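Local coordinates for protein aspartate aminotransferase, cytoplasmic (Schizosaccharomyces pombe 972h-, PDB 6JPK) that catalyses the reversible, pyridoxal 5'-phosphate-dependent transfer of an amino group from L-aspartate to 2-oxoglutarate, giving oxaloacetate and L-glutamate, and works as a homodimer, at residues A[27-37]-A[374-385]; A[326-334]-A[384-394]. The protein carries 1 engineered substitution. All blocks are in the same frame, centred on the assembly; numbering follows the deposited sequence.

Overall arrangement
Contacts 1 and 2 lie side by side in the small domain of this aminotransferase, on the same side of the chain's centre, with their own centres about 13 Å apart. Along the chain their segments alternate: 27-37, then 326-334 of the long helix 310-340, then 374-385 and 384-394, which overlap at Ile-384 and Ser-385. Strand 383-385 is therefore common to both. Contact 1 ties the segment after helix 16-26 to this C-terminal region, while contact 2 seats the turn that follows the strand on the long helix. They also pack directly, Met-35 against Leu-389 and Val-33 against Asn-393. Arg-383, which by similarity binds L-aspartate, lies within contact 1 and directly precedes the residues the two contacts share.

Contact 1. Residues A[27-37]-A[374-385]; sequences DEDPKKVNMSV and YHLYFSANGRIS
Met-35 fills the tight half of this contact. Its bent side chain lies beside Phe-378 and Ile-384, pointing the same way, with CE over one face of the phenyl ring and 3.5 Å from Ile-384 CG2; SD stands oblique to that ring, a Met-aromatic contact. Phe-401 of helix 394-407 also packs on Met-35. Next to it, Val-33 meets Leu-376 CD2 with CB and CG2, and backbone bonds run from Val-33 N to His-375 O, Tyr-377 N to Val-33 O and Met-35 N to Tyr-377 O. At the more exposed end, polar groups take over. CG of Asp-27 is swung away from the backbone N (chi1 -168°), which brings OD2 to two donors: Tyr-377 OH at 2.6 Å on the anti lone pair and His-375 ND1 at 2.8 Å on the syn one. The carboxylate stands nearly upright to both rings. Asp-29 CB sits over the imidazole, 3.5 Å from its centroid, with its carboxylate stacked at 24° to the ring. An alanine in place of Asp-27 is likely to leave the Tyr-377 hydroxyl and His-375 ND1 without their shared acceptor and the imidazole freer to turn. Beyond the parallel pair, Ser-385 of strand 383-385 gives its N to Met-35 O and its OG to Val-37 O at 2.7 Å, while waters link Met-35 O and Ser-36 O to Arg-383. A two-stranded parallel sheet, 33-34 with 376-377, thus joins N-terminal and C-terminal parts of the small domain in this aminotransferase family; the contact carries Arg-383, and adjoins Gly-38, of the probable aspartate site.

Contact 2. Residues A[326-334]-A[384-394]; sequences RIIEMRKRL and ISMAGLNNSNV
Leu-389 O is gripped end-on by two nitrogens of Arg-326, NH1 at 2.9 Å and NH2 at 3.1 Å, with the oxygen in the guanidinium plane. The bend at chi3 (78°) turns the guanidinium from the helix toward the turn, and NH1 also has a long, weak ion pair with Asp-43. Beside this polar grip the helix and turn pack through methionines. Met-386 is bent at chi2 and chi3, which brings CE to Arg-331 N and CG and to Met-330 CB, while its CG lies 3.8 Å above the centre of the Arg-331 guanidinium. That guanidinium is held by the carbonyls of Ile-350, Gly-355 and Phe-357, so this methylene rests on a flat group already fixed from outside. Met-386 CB also meets Ile-327 CG2. Met-330 is bent as well, its SD 3.5 Å from Asn-390 CA and also against Val-394 CB. Leu-334 crosses Leu-389 at about a right angle, CD2 to CD2. Toward solvent, Arg-333 lays its guanidinium across Val-394, with CG1 3.4 Å over one face, offset from its centre, and NH1 bonds Asn-391 OD1 at 2.8 Å. NH2 makes a salt bridge with Glu-395, and a water links it to Asn-391 O. Within the turn, Asn-390 OD1 accepts from Ser-392 N and OG, closing an Asx turn. Strand 383-385, a 3-10 turn and the start of helix 394-407 are so laid along helix 310-340, part of the helix-rich small domain of the fold-type I aminotransferases.

Contact 1. Residues A[27-37]-A[374-385]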
loop_
_atom_site.group_PDB
_atom_site.type_symbol
_atom_site.label_atom_id
_atom_site.label_comp_id
_atom_site.label_asym_id
_atom_site.label_seq_id
_atom_site.Cartn_x
_atom_site.Cartn_y
_atom_site.Cartn_z
ATOM N N ASP A 27 30.808 -9.808 -7.744
ATOM C CA ASP A 27 31.742 -9.915 -8.859
ATOM C C ASP A 27 32.705 -8.726 -8.862
ATOM O O ASP A 27 32.279 -7.568 -8.823
ATOM C CB ASP A 27 30.961 -9.981 -10.176
ATOM C CG ASP A 27 31.821 -10.386 -11.352
ATOM O OD1 ASP A 27 32.985 -9.936 -11.426
ATOM O OD2 ASP A 27 31.340 -11.170 -12.199
ATOM N N GLU A 28 34.004 -9.014 -8.939
ATOM C CA GLU A 28 35.051 -8.000 -8.848
ATOM C C GLU A 28 35.527 -7.498 -10.207
ATOM O O GLU A 28 36.417 -6.638 -10.258
ATOM C CB GLU A 28 36.244 -8.553 -8.054
ATOM C CG GLU A 28 35.843 -8.983 -6.645
ATOM C CD GLU A 28 36.989 -9.570 -5.823
ATOM O OE1 GLU A 28 36.699 -10.130 -4.743
ATOM O OE2 GLU A 28 38.169 -9.477 -6.244
ATOM N N ASP A 29 34.953 -7.992 -11.303
ATOM C CA ASP A 29 35.453 -7.600 -12.612
ATOM C C ASP A 29 34.885 -6.238 -13.005
ATOM O O ASP A 29 33.669 -6.030 -12.921
ATOM C CB ASP A 29 35.104 -8.639 -13.666
ATOM C CG ASP A 29 35.900 -8.450 -14.959
ATOM O OD1 ASP A 29 35.693 -7.441 -15.671
ATOM O OD2 ASP A 29 36.747 -9.319 -15.259
ATOM N N PRO A 30 35.726 -5.302 -13.448
ATOM C CA PRO A 30 35.221 -3.962 -13.811
ATOM C C PRO A 30 34.235 -3.949 -14.978
ATOM O O PRO A 30 33.453 -2.994 -15.092
ATOM C CB PRO A 30 36.504 -3.182 -14.146
ATOM C CG PRO A 30 37.555 -4.210 -14.374
ATOM C CD PRO A 30 37.198 -5.389 -13.519
ATOM N N LYS A 31 34.220 -4.977 -15.826
ATOM C CA LYS A 31 33.343 -5.016 -16.993
ATOM C C LYS A 31 31.973 -5.621 -16.701
ATOM O O LYS A 31 31.191 -5.835 -17.638
ATOM C CB LYS A 31 34.022 -5.784 -18.130
ATOM C CG LYS A 31 35.410 -5.224 -18.481
ATOM C CD LYS A 31 35.778 -5.452 -19.951
ATOM C CE LYS A 31 37.027 -4.632 -20.387
ATOM N NZ LYS A 31 36.914 -3.101 -20.437
ATOM N N LYS A 32 31.646 -5.878 -15.436
ATOM C CA LYS A 32 30.383 -6.542 -15.143
ATOM C C LYS A 32 29.197 -5.652 -15.509
ATOM O O LYS A 32 29.281 -4.423 -15.480
ATOM C CB LYS A 32 30.312 -6.945 -13.672
ATOM C CG LYS A 32 30.342 -5.787 -12.672
ATOM C CD LYS A 32 30.259 -6.350 -11.248
ATOM C CE LYS A 32 29.957 -5.281 -10.200
ATOM N NZ LYS A 32 30.036 -5.886 -8.838
ATOM N N VAL A 33 28.086 -6.290 -15.881
ATOM C CA VAL A 33 26.855 -5.599 -16.263
ATOM C C VAL A 33 25.686 -6.299 -15.581
ATOM O O VAL A 33 25.585 -7.530 -15.624
ATOM C CB VAL A 33 26.645 -5.585 -17.794
ATOM C CG1 VAL A 33 25.382 -4.772 -18.180
ATOM C CG2 VAL A 33 27.884 -5.047 -18.518
ATOM N N ASN A 34 24.804 -5.521 -14.949
ATOM C CA ASN A 34 23.567 -6.064 -14.383
ATOM C C ASN A 34 22.472 -5.892 -15.424
ATOM O O ASN A 34 21.980 -4.784 -15.652
ATOM C CB ASN A 34 23.192 -5.378 -13.073
ATOM C CG ASN A 34 22.019 -6.062 -12.376
ATOM O OD1 ASN A 34 21.297 -6.850 -12.985
ATOM N ND2 ASN A 34 21.832 -5.767 -11.100
ATOM N N MET A 35 22.088 -6.988 -16.070
ATOM C CA MET A 35 21.029 -6.938 -17.067
ATOM C C MET A 35 19.714 -7.481 -16.536
ATOM O O MET A 35 18.889 -7.970 -17.303
ATOM C CB MET A 35 21.451 -7.677 -18.332
ATOM C CG MET A 35 22.276 -6.800 -19.251
ATOM S SD MET A 35 23.578 -7.770 -19.985
ATOM C CE MET A 35 22.652 -8.732 -21.168
ATOM N N SER A 36 19.500 -7.396 -15.233
ATOM C CA SER A 36 18.245 -7.827 -14.640
ATOM C C SER A 36 17.508 -6.680 -13.957
ATOM O O SER A 36 16.481 -6.925 -13.313
ATOM C CB SER A 36 18.493 -8.963 -13.643
ATOM O OG SER A 36 19.213 -8.472 -12.529
ATOM N N VAL A 37 17.986 -5.445 -14.095
ATOM C CA VAL A 37 17.395 -4.312 -13.379
ATOM C C VAL A 37 16.024 -4.019 -13.974
ATOM O O VAL A 37 15.882 -3.810 -15.182
ATOM C CB VAL A 37 18.313 -3.070 -13.417
ATOM C CG1 VAL A 37 19.723 -3.413 -12.948
ATOM C CG2 VAL A 37 18.375 -2.400 -14.801
ATOM N N TYR A 374 31.928 -13.276 -19.287
ATOM C CA TYR A 374 31.757 -11.859 -19.594
ATOM C C TYR A 374 31.104 -11.070 -18.466
ATOM O O TYR A 374 30.860 -9.865 -18.634
ATOM C CB TYR A 374 30.952 -11.698 -20.895
ATOM C CG TYR A 374 31.718 -12.201 -22.104
ATOM C CD1 TYR A 374 31.730 -13.556 -22.433
ATOM C CD2 TYR A 374 32.454 -11.322 -22.904
ATOM C CE1 TYR A 374 32.446 -14.027 -23.535
ATOM C CE2 TYR A 374 33.181 -11.783 -24.010
ATOM C CZ TYR A 374 33.168 -13.137 -24.316
ATOM O OH TYR A 374 33.873 -13.596 -25.408
ATOM N N HIS A 375 30.810 -11.713 -17.331
ATOM C CA HIS A 375 30.312 -11.041 -16.131
ATOM C C HIS A 375 29.007 -10.301 -16.407
ATOM O O HIS A 375 28.773 -9.206 -15.885
ATOM C CB HIS A 375 31.383 -10.106 -15.567
ATOM C CG HIS A 375 32.714 -10.774 -15.448
ATOM N ND1 HIS A 375 33.053 -11.555 -14.365
ATOM C CD2 HIS A 375 33.745 -10.869 -16.320
ATOM C CE1 HIS A 375 34.263 -12.058 -14.551
ATOM N NE2 HIS A 375 34.704 -11.658 -15.731
ATOM N N LEU A 376 28.163 -10.898 -17.249
ATOM C CA LEU A 376 26.809 -10.416 -17.499
ATOM C C LEU A 376 25.850 -11.176 -16.605
ATOM O O LEU A 376 25.862 -12.413 -16.599
ATOM C CB LEU A 376 26.391 -10.621 -18.954
ATOM C CG LEU A 376 27.364 -10.168 -20.029
ATOM C CD1 LEU A 376 26.701 -10.350 -21.365
ATOM C CD2 LEU A 376 27.765 -8.711 -19.806
ATOM N N TYR A 377 24.996 -10.441 -15.891
ATOM C CA TYR A 377 24.087 -11.014 -14.905
ATOM C C TYR A 377 22.641 -10.827 -15.372
ATOM O O TYR A 377 22.130 -9.703 -15.412
ATOM C CB TYR A 377 24.350 -10.384 -13.533
ATOM C CG TYR A 377 25.668 -10.895 -12.976
ATOM C CD1 TYR A 377 26.896 -10.341 -13.373
ATOM C CD2 TYR A 377 25.687 -11.979 -12.113
ATOM C CE1 TYR A 377 28.089 -10.845 -12.882
ATOM C CE2 TYR A 377 26.854 -12.478 -11.621
ATOM C CZ TYR A 377 28.049 -11.923 -12.007
ATOM O OH TYR A 377 29.195 -12.477 -11.497
ATOM N N PHE A 378 21.997 -11.931 -15.753
ATOM C CA PHE A 378 20.601 -11.916 -16.184
ATOM C C PHE A 378 20.016 -13.314 -15.993
ATOM O O PHE A 378 20.724 -14.270 -15.662
ATOM C CB PHE A 378 20.445 -11.395 -17.627
ATOM C CG PHE A 378 21.229 -12.160 -18.685
ATOM C CD1 PHE A 378 22.603 -12.017 -18.808
ATOM C CD2 PHE A 378 20.568 -12.976 -19.604
ATOM C CE1 PHE A 378 23.315 -12.700 -19.801
ATOM C CE2 PHE A 378 21.268 -13.644 -20.607
ATOM C CZ PHE A 378 22.643 -13.512 -20.706
ATOM N N SER A 379 18.702 -13.412 -16.195
ATOM C CA SER A 379 17.947 -14.601 -15.817
ATOM C C SER A 379 18.288 -15.795 -16.701
ATOM O O SER A 379 18.556 -15.658 -17.896
ATOM C CB SER A 379 16.441 -14.328 -15.909
ATOM O OG SER A 379 16.079 -13.108 -15.289
ATOM N N ALA A 380 18.231 -16.985 -16.095
ATOM C CA ALA A 380 18.541 -18.238 -16.782
ATOM C C ALA A 380 17.599 -18.531 -17.946
ATOM O O ALA A 380 17.980 -19.269 -18.859
ATOM C CB ALA A 380 18.502 -19.398 -15.787
ATOM N N ASN A 381 16.382 -17.978 -17.945
ATOM C CA ASN A 381 15.478 -18.142 -19.079
ATOM C C ASN A 381 15.838 -17.227 -20.251
ATOM O O ASN A 381 15.106 -17.185 -21.244
ATOM C CB ASN A 381 14.027 -17.898 -18.641
ATOM C CG ASN A 381 13.787 -16.486 -18.106
ATOM O OD1 ASN A 381 14.647 -15.616 -18.196
ATOM N ND2 ASN A 381 12.593 -16.258 -17.547
ATOM N N GLY A 382 16.935 -16.484 -20.155
ATOM C CA GLY A 382 17.347 -15.614 -21.236
ATOM C C GLY A 382 16.715 -14.240 -21.237
ATOM O O GLY A 382 16.964 -13.468 -22.172
ATOM N N ARG A 383 15.921 -13.898 -20.223
ATOM C CA ARG A 383 15.364 -12.552 -20.148
ATOM C C ARG A 383 16.457 -11.551 -19.789
ATOM O O ARG A 383 17.197 -11.760 -18.826
ATOM C CB ARG A 383 14.247 -12.476 -19.107
ATOM C CG ARG A 383 13.577 -11.086 -19.063
ATOM C CD ARG A 383 12.985 -10.761 -17.704
ATOM N NE ARG A 383 14.017 -10.656 -16.685
ATOM C CZ ARG A 383 13.914 -9.925 -15.580
ATOM N NH1 ARG A 383 12.818 -9.223 -15.344
ATOM N NH2 ARG A 383 14.920 -9.891 -14.714
ATOM N N ILE A 384 16.553 -10.456 -20.560
ATOM C CA ILE A 384 17.393 -9.326 -20.184
ATOM C C ILE A 384 16.545 -8.069 -20.060
ATOM O O ILE A 384 15.491 -7.914 -20.688
ATOM C CB ILE A 384 18.553 -9.073 -21.167
ATOM C CG1 ILE A 384 18.025 -8.727 -22.561
ATOM C CG2 ILE A 384 19.498 -10.288 -21.200
ATOM C CD1 ILE A 384 19.122 -8.189 -23.498
ATOM N N SER A 385 17.029 -7.156 -19.239
ATOM C CA SER A 385 16.492 -5.804 -19.206
ATOM C C SER A 385 17.308 -4.930 -20.150
ATOM O O SER A 385 18.531 -4.795 -19.988
ATOM C CB SER A 385 16.525 -5.248 -17.791
ATOM O OG SER A 385 16.261 -3.866 -17.819
HETATM O O HOH W 1 19.355 -4.308 -16.936
HETATM O O HOH W 2 17.318 -10.658 -16.520
HETATM O O HOH W 3 13.909 -7.416 -13.083
#

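Contact 2. Residues A[326-334]-A[384-394]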
loop_
_atom_site.group_PDB
_atom_site.type_symbol
_atom_site.label_atom_id
_atom_site.label_comp_id
_atom_site.label_asym_id
_atom_site.label_seq_id
_atom_site.Cartn_x
_atom_site.Cartn_y
_atom_site.Cartn_z
ATOM N N ARG A 326 15.602 5.509 -26.482
ATOM C CA ARG A 326 16.886 4.940 -26.064
ATOM C C ARG A 326 16.838 3.411 -26.040
ATOM O O ARG A 326 17.810 2.746 -26.428
ATOM C CB ARG A 326 17.300 5.471 -24.692
ATOM C CG ARG A 326 18.820 5.335 -24.443
ATOM C CD ARG A 326 19.237 5.633 -23.004
ATOM N NE ARG A 326 18.956 4.528 -22.089
ATOM C CZ ARG A 326 19.645 3.382 -22.040
ATOM N NH1 ARG A 326 20.658 3.169 -22.876
ATOM N NH2 ARG A 326 19.308 2.436 -21.166
ATOM N N ILE A 327 15.734 2.837 -25.559
ATOM C CA ILE A 327 15.595 1.379 -25.549
ATOM C C ILE A 327 15.605 0.849 -26.975
ATOM O O ILE A 327 16.310 -0.113 -27.297
ATOM C CB ILE A 327 14.318 0.957 -24.800
ATOM C CG1 ILE A 327 14.361 1.403 -23.331
ATOM C CG2 ILE A 327 14.070 -0.558 -24.920
ATOM C CD1 ILE A 327 15.521 0.827 -22.539
ATOM N N ILE A 328 14.827 1.481 -27.859
ATOM C CA ILE A 328 14.813 1.072 -29.261
ATOM C C ILE A 328 16.216 1.139 -29.853
ATOM O O ILE A 328 16.630 0.245 -30.604
ATOM C CB ILE A 328 13.814 1.931 -30.055
ATOM C CG1 ILE A 328 12.374 1.485 -29.737
ATOM C CG2 ILE A 328 14.120 1.867 -31.554
ATOM C CD1 ILE A 328 11.303 2.468 -30.195
ATOM N N GLU A 329 16.982 2.174 -29.502
ATOM C CA GLU A 329 18.330 2.304 -30.050
ATOM C C GLU A 329 19.251 1.204 -29.528
ATOM O O GLU A 329 20.092 0.688 -30.275
ATOM C CB GLU A 329 18.896 3.698 -29.738
ATOM C CG GLU A 329 20.366 3.895 -30.122
ATOM C CD GLU A 329 20.624 3.774 -31.621
ATOM O OE1 GLU A 329 19.662 3.879 -32.416
ATOM O OE2 GLU A 329 21.801 3.574 -32.011
ATOM N N MET A 330 19.107 0.824 -28.254
ATOM C CA MET A 330 19.909 -0.273 -27.722
ATOM C C MET A 330 19.513 -1.604 -28.358
ATOM O O MET A 330 20.374 -2.452 -28.605
ATOM C CB MET A 330 19.779 -0.336 -26.198
ATOM C CG MET A 330 20.538 0.782 -25.448
ATOM S SD MET A 330 22.309 0.823 -25.834
ATOM C CE MET A 330 22.435 2.148 -27.042
ATOM N N ARG A 331 18.216 -1.810 -28.627
ATOM C CA ARG A 331 17.795 -3.023 -29.328
ATOM C C ARG A 331 18.408 -3.086 -30.721
ATOM O O ARG A 331 18.884 -4.142 -31.158
ATOM C CB ARG A 331 16.270 -3.080 -29.417
ATOM C CG ARG A 331 15.546 -3.362 -28.109
ATOM C CD ARG A 331 14.015 -3.325 -28.311
ATOM N NE ARG A 331 13.295 -3.710 -27.096
ATOM C CZ ARG A 331 13.155 -4.968 -26.674
ATOM N NH1 ARG A 331 13.696 -5.970 -27.355
ATOM N NH2 ARG A 331 12.485 -5.227 -25.559
ATOM N N LYS A 332 18.411 -1.952 -31.425
ATOM C CA LYS A 332 19.014 -1.884 -32.750
ATOM C C LYS A 332 20.518 -2.119 -32.693
ATOM O O LYS A 332 21.065 -2.837 -33.538
ATOM C CB LYS A 332 18.707 -0.526 -33.385
ATOM C CG LYS A 332 19.451 -0.268 -34.687
ATOM C CD LYS A 332 19.244 1.171 -35.187
ATOM C CE LYS A 332 20.014 1.423 -36.488
ATOM N NZ LYS A 332 20.033 2.865 -36.885
ATOM N N ARG A 333 21.207 -1.520 -31.714
ATOM C CA ARG A 333 22.653 -1.717 -31.599
ATOM C C ARG A 333 22.978 -3.183 -31.346
ATOM O O ARG A 333 23.851 -3.763 -32.001
ATOM C CB ARG A 333 23.240 -0.852 -30.476
ATOM C CG ARG A 333 23.329 0.652 -30.748
ATOM C CD ARG A 333 24.457 1.028 -31.722
ATOM N NE ARG A 333 25.764 0.563 -31.270
ATOM C CZ ARG A 333 26.480 1.161 -30.322
ATOM N NH1 ARG A 333 26.007 2.250 -29.725
ATOM N NH2 ARG A 333 27.669 0.674 -29.969
ATOM N N LEU A 334 22.278 -3.799 -30.395
ATOM C CA LEU A 334 22.527 -5.204 -30.082
ATOM C C LEU A 334 22.287 -6.094 -31.301
ATOM O O LEU A 334 23.145 -6.905 -31.668
ATOM C CB LEU A 334 21.645 -5.639 -28.906
ATOM C CG LEU A 334 21.853 -7.069 -28.422
ATOM C CD1 LEU A 334 23.322 -7.313 -28.069
ATOM C CD2 LEU A 334 20.936 -7.366 -27.234
ATOM N N ILE A 384 16.553 -10.456 -20.560
ATOM C CA ILE A 384 17.393 -9.326 -20.184
ATOM C C ILE A 384 16.545 -8.069 -20.060
ATOM O O ILE A 384 15.491 -7.914 -20.688
ATOM C CB ILE A 384 18.553 -9.073 -21.167
ATOM C CG1 ILE A 384 18.025 -8.727 -22.561
ATOM C CG2 ILE A 384 19.498 -10.288 -21.200
ATOM C CD1 ILE A 384 19.122 -8.189 -23.498
ATOM N N SER A 385 17.029 -7.156 -19.239
ATOM C CA SER A 385 16.492 -5.804 -19.206
ATOM C C SER A 385 17.308 -4.930 -20.150
ATOM O O SER A 385 18.531 -4.795 -19.988
ATOM C CB SER A 385 16.525 -5.248 -17.791
ATOM O OG SER A 385 16.261 -3.866 -17.819
ATOM N N MET A 386 16.637 -4.355 -21.148
ATOM C CA MET A 386 17.338 -3.477 -22.075
ATOM C C MET A 386 17.844 -2.216 -21.387
ATOM O O MET A 386 18.758 -1.567 -21.908
ATOM C CB MET A 386 16.431 -3.097 -23.250
ATOM C CG MET A 386 15.986 -4.259 -24.139
ATOM S SD MET A 386 17.356 -5.107 -24.964
ATOM C CE MET A 386 18.179 -3.722 -25.751
ATOM N N ALA A 387 17.285 -1.861 -20.224
ATOM C CA ALA A 387 17.699 -0.628 -19.558
ATOM C C ALA A 387 19.136 -0.709 -19.068
ATOM O O ALA A 387 19.793 0.328 -18.921
ATOM C CB ALA A 387 16.764 -0.305 -18.386
ATOM N N GLY A 388 19.637 -1.925 -18.812
ATOM C CA GLY A 388 21.015 -2.079 -18.383
ATOM C C GLY A 388 22.023 -1.832 -19.484
ATOM O O GLY A 388 23.203 -1.599 -19.191
ATOM N N LEU A 389 21.581 -1.870 -20.741
ATOM C CA LEU A 389 22.447 -1.669 -21.891
ATOM C C LEU A 389 22.573 -0.182 -22.200
ATOM O O LEU A 389 21.587 0.566 -22.148
ATOM C CB LEU A 389 21.906 -2.408 -23.116
ATOM C CG LEU A 389 22.470 -3.794 -23.470
ATOM C CD1 LEU A 389 22.451 -4.706 -22.280
ATOM C CD2 LEU A 389 21.667 -4.401 -24.597
ATOM N N ASN A 390 23.796 0.236 -22.519
ATOM C CA ASN A 390 24.066 1.596 -22.960
ATOM C C ASN A 390 25.325 1.589 -23.821
ATOM O O ASN A 390 25.924 0.537 -24.083
ATOM C CB ASN A 390 24.192 2.555 -21.767
ATOM C CG ASN A 390 25.284 2.140 -20.794
ATOM O OD1 ASN A 390 26.462 2.125 -21.142
ATOM N ND2 ASN A 390 24.894 1.799 -19.562
ATOM N N ASN A 391 25.732 2.786 -24.248
ATOM C CA ASN A 391 26.868 2.924 -25.158
ATOM C C ASN A 391 28.167 2.370 -24.583
ATOM O O ASN A 391 29.061 1.988 -25.341
ATOM C CB ASN A 391 27.073 4.396 -25.520
ATOM C CG ASN A 391 26.290 4.798 -26.731
ATOM O OD1 ASN A 391 26.445 4.208 -27.798
ATOM N ND2 ASN A 391 25.422 5.797 -26.576
ATOM N N SER A 392 28.316 2.355 -23.266
ATOM C CA SER A 392 29.567 1.877 -22.697
ATOM C C SER A 392 29.667 0.347 -22.638
ATOM O O SER A 392 30.773 -0.166 -22.434
ATOM C CB SER A 392 29.760 2.459 -21.288
ATOM O OG SER A 392 28.962 1.777 -20.331
ATOM N N ASN A 393 28.565 -0.392 -22.802
ATOM C CA ASN A 393 28.616 -1.842 -22.632
ATOM C C ASN A 393 27.934 -2.671 -23.722
ATOM O O ASN A 393 28.041 -3.903 -23.681
ATOM C CB ASN A 393 28.032 -2.239 -21.259
ATOM C CG ASN A 393 26.557 -1.864 -21.089
ATOM O OD1 ASN A 393 25.785 -1.780 -22.057
ATOM N ND2 ASN A 393 26.156 -1.651 -19.835
ATOM N N VAL A 394 27.262 -2.054 -24.698
ATOM C CA VAL A 394 26.447 -2.845 -25.618
ATOM C C VAL A 394 27.316 -3.705 -26.536
ATOM O O VAL A 394 26.920 -4.818 -26.911
ATOM C CB VAL A 394 25.479 -1.942 -26.415
ATOM C CG1 VAL A 394 26.227 -0.947 -27.294
ATOM C CG2 VAL A 394 24.522 -2.794 -27.258
HETATM O O HOH W 4 29.087 2.196 -28.226
#